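Local atomic coordinates of RNA-induced transcriptional silencing complex protein tas3 (Schizosaccharomyces pombe, PDB entry 3D1B), a protein that acts as a molecular adaptor in the RNA-induced transcriptional silencing complex, taking part in RNAi-directed heterochromatin formation and accurate chromosome segregation in fission yeast. Residues Lys40-Pro43 and His44-Lys48; Lys48-Asp51 and Phe52-Leu56; Ser97-Lys100 and Leu101-Gly104. All blocks are in the same frame, centred on the assembly; numbering follows the deposited sequence.

Interaction 1: residues Lys40-Pro43 and His44-Lys48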
# COMPACT_ATOMS: atom_id res chain seq x y z
N LYS A 40 7.65 -14.24 0.53
CA LYS A 40 8.56 -13.16 0.85
C LYS A 40 7.85 -11.94 1.45
O LYS A 40 8.42 -11.23 2.28
CB LYS A 40 9.33 -12.71 -0.40
CG LYS A 40 10.11 -13.80 -1.11
CD LYS A 40 11.10 -13.19 -2.09
CE LYS A 40 11.81 -14.24 -2.95
NZ LYS A 40 11.10 -14.49 -4.24
N VAL A 41 6.61 -11.72 1.04
CA VAL A 41 5.82 -10.58 1.49
C VAL A 41 5.16 -10.74 2.86
O VAL A 41 5.16 -9.80 3.66
CB VAL A 41 4.70 -10.25 0.48
CG1 VAL A 41 3.78 -9.18 1.05
CG2 VAL A 41 5.31 -9.77 -0.84
N ILE A 42 4.61 -11.92 3.12
CA ILE A 42 3.88 -12.15 4.36
C ILE A 42 4.55 -11.83 5.70
O ILE A 42 3.87 -11.43 6.65
CB ILE A 42 3.30 -13.59 4.38
CG1 ILE A 42 2.04 -13.62 5.24
CG2 ILE A 42 4.35 -14.58 4.87
CD1 ILE A 42 1.24 -14.89 5.11
N PRO A 43 5.88 -11.99 5.82
CA PRO A 43 6.52 -11.67 7.11
C PRO A 43 6.27 -10.23 7.54
O PRO A 43 6.07 -9.93 8.72
CB PRO A 43 8.00 -11.93 6.83
CG PRO A 43 7.95 -13.04 5.82
CD PRO A 43 6.86 -12.58 4.89
N HIS A 44 6.29 -9.32 6.56
CA HIS A 44 6.08 -7.90 6.81
C HIS A 44 4.65 -7.63 7.24
O HIS A 44 4.36 -6.62 7.88
CB HIS A 44 6.42 -7.11 5.55
CG HIS A 44 7.80 -7.39 5.03
ND1 HIS A 44 8.93 -7.22 5.80
CD2 HIS A 44 8.22 -7.88 3.84
CE1 HIS A 44 9.99 -7.59 5.10
NE2 HIS A 44 9.59 -8.00 3.91
N TYR A 45 3.76 -8.54 6.85
CA TYR A 45 2.35 -8.45 7.21
C TYR A 45 2.23 -8.91 8.66
O TYR A 45 1.60 -8.25 9.48
CB TYR A 45 1.53 -9.35 6.28
CG TYR A 45 0.08 -9.51 6.64
CD1 TYR A 45 -0.78 -8.41 6.70
CD2 TYR A 45 -0.46 -10.78 6.86
CE1 TYR A 45 -2.14 -8.57 6.97
CE2 TYR A 45 -1.82 -10.95 7.13
CZ TYR A 45 -2.65 -9.84 7.18
OH TYR A 45 -3.99 -10.02 7.43
N HIS A 46 2.87 -10.03 8.97
CA HIS A 46 2.84 -10.56 10.33
C HIS A 46 3.53 -9.59 11.28
O HIS A 46 3.12 -9.44 12.44
CB HIS A 46 3.53 -11.93 10.40
CG HIS A 46 2.79 -13.01 9.68
ND1 HIS A 46 1.41 -13.13 9.73
CD2 HIS A 46 3.23 -14.04 8.92
CE1 HIS A 46 1.04 -14.19 9.03
NE2 HIS A 46 2.12 -14.76 8.53
N ASN A 47 4.57 -8.92 10.80
CA ASN A 47 5.30 -7.96 11.62
C ASN A 47 4.61 -6.60 11.65
O ASN A 47 5.08 -5.66 12.29
CB ASN A 47 6.74 -7.81 11.13
CG ASN A 47 7.58 -9.04 11.44
OD1 ASN A 47 7.43 -9.65 12.50
ND2 ASN A 47 8.47 -9.39 10.53
N LYS A 48 3.48 -6.51 10.95
CA LYS A 48 2.67 -5.31 10.91
C LYS A 48 3.33 -4.07 10.30
O LYS A 48 3.09 -2.94 10.75
CB LYS A 48 2.17 -5.00 12.32
CG LYS A 48 1.77 -6.24 13.11
CD LYS A 48 0.28 -6.32 13.41
CE LYS A 48 -0.49 -7.03 12.31
NZ LYS A 48 -1.49 -7.97 12.89
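I42 and H46, one helical turn apart near the end of helix 32-46, make the main side-chain pair. The carbon chain of I42 crosses the H46 side chain at a slant, with CG1 and CD1 both 3.5 Å from H46 NE2. CG1 of I42 is trans to the backbone N (chi1 -152°), which turns the ethyl branch to the H46 ring, and the same CG1 comes within 4.1 Å of Y45 CD2 at the edge of the tyrosine ring. The H44 ring instead packs back on the helix backbone: its CD2 lies 3.6 Å from V41 O, with K40 O almost as near, and chi1 of -55° swings CG to the side of its own backbone N.

The backbone bonds adjust to P43, whose nitrogen has no proton for the preceding turn, so the helix kinks there. H44 N reaches V41 O from above the carbonyl plane, whereas H46 N bonds I42 O at 2.9 Å, nearly straight. N47 N makes the last regular helix bond, to P43 O (2.8 Å). K48, with its positive phi (63°), then ends the helix in a Schellman motif, K48 N to Y45 O being one of the two bonds back.

Beyond the helix, H44 packs on L49 and I50 and on L81 of the second subunit, V41 touches V55, and I42 and Y45 rest on I19 of helix 14-23. Replacing H44 with an alanine would probably open a gap between the helix end, the L49-I50 loop and L81 of the other subunit, and leave V41 O without its ring neighbour. The contact thus sets aliphatic carbons against one imidazole and packs another on carbonyl oxygens, while past the proline kink the bonds to I42 O and P43 O carry the backbone to the helix end.

Interaction 2: residues Lys48-Asp51 and Phe52-Leu56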
# COMPACT_ATOMS: atom_id res chain seq x y z
N LYS A 48 3.48 -6.51 10.95
CA LYS A 48 2.67 -5.31 10.91
C LYS A 48 3.33 -4.07 10.30
O LYS A 48 3.09 -2.94 10.75
CB LYS A 48 2.17 -5.00 12.32
CG LYS A 48 1.77 -6.24 13.11
CD LYS A 48 0.28 -6.32 13.41
CE LYS A 48 -0.49 -7.03 12.31
NZ LYS A 48 -1.49 -7.97 12.89
N LEU A 49 4.17 -4.27 9.29
CA LEU A 49 4.79 -3.15 8.60
C LEU A 49 3.81 -2.76 7.50
O LEU A 49 3.70 -1.59 7.13
CB LEU A 49 6.12 -3.55 7.95
CG LEU A 49 7.36 -3.66 8.83
CD1 LEU A 49 8.56 -4.01 7.96
CD2 LEU A 49 7.59 -2.34 9.56
N ILE A 50 3.09 -3.76 7.00
CA ILE A 50 2.11 -3.55 5.93
C ILE A 50 0.78 -4.22 6.27
O ILE A 50 0.73 -5.15 7.09
CB ILE A 50 2.61 -4.12 4.58
CG1 ILE A 50 2.78 -5.64 4.68
CG2 ILE A 50 3.94 -3.48 4.21
CD1 ILE A 50 3.18 -6.30 3.37
N ASP A 51 -0.29 -3.74 5.65
CA ASP A 51 -1.62 -4.32 5.88
C ASP A 51 -1.98 -5.28 4.75
O ASP A 51 -1.22 -5.42 3.78
CB ASP A 51 -2.70 -3.23 6.01
CG ASP A 51 -2.82 -2.36 4.77
OD1 ASP A 51 -2.73 -2.89 3.64
OD2 ASP A 51 -3.04 -1.14 4.92
N PHE A 52 -3.14 -5.92 4.84
CA PHE A 52 -3.51 -6.89 3.82
C PHE A 52 -3.70 -6.31 2.43
O PHE A 52 -3.42 -6.96 1.43
CB PHE A 52 -4.79 -7.64 4.23
CG PHE A 52 -5.05 -8.86 3.39
CD1 PHE A 52 -4.25 -9.99 3.53
CD2 PHE A 52 -6.04 -8.85 2.42
CE1 PHE A 52 -4.44 -11.10 2.71
CE2 PHE A 52 -6.24 -9.97 1.59
CZ PHE A 52 -5.43 -11.09 1.74
N SER A 53 -4.19 -5.08 2.35
CA SER A 53 -4.38 -4.46 1.04
C SER A 53 -3.03 -4.37 0.35
O SER A 53 -2.92 -4.56 -0.86
CB SER A 53 -4.98 -3.06 1.18
OG SER A 53 -6.30 -3.14 1.69
N GLN A 54 -2.00 -4.07 1.14
CA GLN A 54 -0.65 -3.96 0.61
C GLN A 54 -0.13 -5.33 0.20
O GLN A 54 0.56 -5.45 -0.80
CB GLN A 54 0.26 -3.31 1.65
CG GLN A 54 -0.10 -1.85 1.91
CD GLN A 54 0.68 -1.23 3.04
OE1 GLN A 54 0.54 -1.62 4.20
NE2 GLN A 54 1.51 -0.24 2.72
N VAL A 55 -0.47 -6.36 0.98
CA VAL A 55 -0.04 -7.71 0.64
C VAL A 55 -0.62 -8.07 -0.74
O VAL A 55 0.08 -8.58 -1.61
CB VAL A 55 -0.55 -8.75 1.67
CG1 VAL A 55 -0.31 -10.16 1.15
CG2 VAL A 55 0.17 -8.55 2.99
N LEU A 56 -1.91 -7.78 -0.93
CA LEU A 56 -2.57 -8.07 -2.20
C LEU A 56 -1.91 -7.36 -3.36
O LEU A 56 -1.69 -7.94 -4.42
CB LEU A 56 -4.04 -7.67 -2.14
CG LEU A 56 -4.96 -8.54 -1.30
CD1 LEU A 56 -6.38 -7.97 -1.35
CD2 LEU A 56 -4.94 -9.98 -1.83
O HOH W 1 2.98 0.45 5.23
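D51 and Q54 face each other across the first turn of helix 52-60, their side chains crossing at about a right angle with the carboxylate and amide planes 52° apart. They form a capping box. OD1 of D51, the N-cap residue, accepts Q54 N at 2.9 Å, met nearly along its C-O axis, while OE1 of Q54 takes D51 N on a lone pair in the amide plane, 2.7 Å away. Chi1 of 60° sets D51 CG between its backbone N and carbonyl carbon, which aims OD1 at the opening turn. The Q54 chain, extended beyond CG, carries its amide back past I50, whose CB lies 3.3 Å from OE1. The amide NE2 donates to a water at 3.0 Å that can itself donate to L49 O. I50 CD1 meets V55 CG2 at 3.8 Å, the two side chains roughly perpendicular.

K100 and T103 of the second subunit bond OE1 and NE2 of Q54 respectively, so the cap also belongs to the dimer interface. Within the chain, I50 and V55 fill in against helix 32-46, F52 turns edge-to-face with Y18 and packs on helix 14-23, and L56 reaches helix 89-105.

Interaction 3: residues Ser97-Lys100 and Leu101-Gly104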
# COMPACT_ATOMS: atom_id res chain seq x y z
N SER A 97 -6.72 -4.05 -6.20
CA SER A 97 -5.36 -4.50 -6.51
C SER A 97 -5.27 -5.07 -7.93
O SER A 97 -4.27 -4.86 -8.61
CB SER A 97 -4.89 -5.53 -5.48
OG SER A 97 -5.82 -6.60 -5.38
N ILE A 98 -6.30 -5.79 -8.36
CA ILE A 98 -6.30 -6.36 -9.70
C ILE A 98 -6.49 -5.25 -10.73
O ILE A 98 -5.94 -5.31 -11.83
CB ILE A 98 -7.42 -7.42 -9.88
CG1 ILE A 98 -7.12 -8.64 -8.99
CG2 ILE A 98 -7.50 -7.86 -11.33
CD1 ILE A 98 -5.86 -9.39 -9.39
N TYR A 99 -7.26 -4.22 -10.37
CA TYR A 99 -7.48 -3.11 -11.29
C TYR A 99 -6.17 -2.38 -11.59
O TYR A 99 -6.02 -1.75 -12.64
CB TYR A 99 -8.52 -2.14 -10.73
CG TYR A 99 -8.98 -1.13 -11.76
CD1 TYR A 99 -9.66 -1.55 -12.90
CD2 TYR A 99 -8.68 0.23 -11.62
CE1 TYR A 99 -10.03 -0.64 -13.90
CE2 TYR A 99 -9.05 1.15 -12.62
CZ TYR A 99 -9.72 0.70 -13.75
OH TYR A 99 -10.08 1.59 -14.73
N LYS A 100 -5.20 -2.46 -10.67
CA LYS A 100 -3.89 -1.85 -10.90
C LYS A 100 -3.26 -2.55 -12.11
O LYS A 100 -2.51 -1.95 -12.87
CB LYS A 100 -2.95 -2.07 -9.71
CG LYS A 100 -3.38 -1.44 -8.41
CD LYS A 100 -3.38 0.08 -8.51
CE LYS A 100 -3.91 0.68 -7.22
NZ LYS A 100 -4.25 2.13 -7.39
N LEU A 101 -3.56 -3.84 -12.25
CA LEU A 101 -3.02 -4.63 -13.36
C LEU A 101 -3.77 -4.34 -14.64
O LEU A 101 -3.22 -4.43 -15.74
CB LEU A 101 -3.09 -6.12 -13.02
CG LEU A 101 -2.27 -6.56 -11.80
CD1 LEU A 101 -2.34 -8.08 -11.69
CD2 LEU A 101 -0.83 -6.12 -11.94
N VAL A 102 -5.05 -3.99 -14.52
CA VAL A 102 -5.85 -3.66 -15.69
C VAL A 102 -5.28 -2.39 -16.33
O VAL A 102 -4.95 -2.38 -17.53
CB VAL A 102 -7.33 -3.40 -15.30
CG1 VAL A 102 -8.10 -2.81 -16.48
CG2 VAL A 102 -7.98 -4.72 -14.85
N THR A 103 -5.14 -1.34 -15.54
CA THR A 103 -4.62 -0.08 -16.05
C THR A 103 -3.12 -0.06 -16.35
O THR A 103 -2.70 0.55 -17.34
CB THR A 103 -4.92 1.08 -15.07
OG1 THR A 103 -4.39 0.76 -13.78
CG2 THR A 103 -6.42 1.30 -14.96
N GLY A 104 -2.33 -0.73 -15.53
CA GLY A 104 -0.89 -0.70 -15.73
C GLY A 104 -0.28 -1.80 -16.57
O GLY A 104 0.83 -1.63 -17.10
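Y99 O accepts T103 N at 3.1 Å and 174°, the straightest of the bonds that carry helix 89-105 through this turn, while K100 O receives G104 N and I98 O is gripped by two donors, V102 N in its carbonyl plane and L101 N at 2.8 Å from well above that plane.

Y99 is the side chain that spans the turn. With CG trans to the backbone N (chi1 -169°), its ring reaches along the helix toward the C-terminal end and meets two neighbours, crossing T103 at about a right angle and V102 obliquely. The methyl CG2 of T103 sits 3.5 Å from Y99 CE2, and on the other half of the ring CD1 lies 3.8 Å from V102 CB. F80 meets the Y99 ring with planes about 20° apart, and OH makes a weak hydrogen bond to Q77 OE1, so the ring's rotation is restricted from several sides.

T103 OG1 turns the other way from its methyl, back to the backbone. It stands 3.2 Å from Y99 O and 3.4 Å from K100 O, and also bonds NE2 of Q54 of the second subunit. L101 presses CB on I98 O at 3.2 Å and only loosely meets the I98 side chain, CD1 to CD1. Around this turn, S97, whose OG is bonded to V94 O with A93 O also within reach, packs with I98 and L101 on F60 of helix 52-60, I98 and V102 meet helix 109-122, and Y99, V102 and T103 meet helix 74-84.

Such side-chain contacts three and four residues apart are those of a regular alpha-helix packed against neighbouring helices, here in the all-alpha C-terminal motif of Tas3.

Interactions 1 and 2 run on directly from each other, sharing K48, with centres 7 Å apart: the first closes helix 32-46, the second opens helix 52-60. H44 O, probably hydrogen-bonded to L49 N and I50 N, and the Y45 ring, packed beside F52 N, stitch this helix-loop-helix corner together. Interaction 3 comes later, within helix 89-105. Its centre is 17 Å from that of interaction 2, which it touches where L56 CB meets S97 OG at 3.8 Å, and 22 Å from that of interaction 1, which it does not touch. All three reach the second subunit, and interaction 2 meets there residues matching interaction 3, so the corner and the later helix both help form the dimer interface.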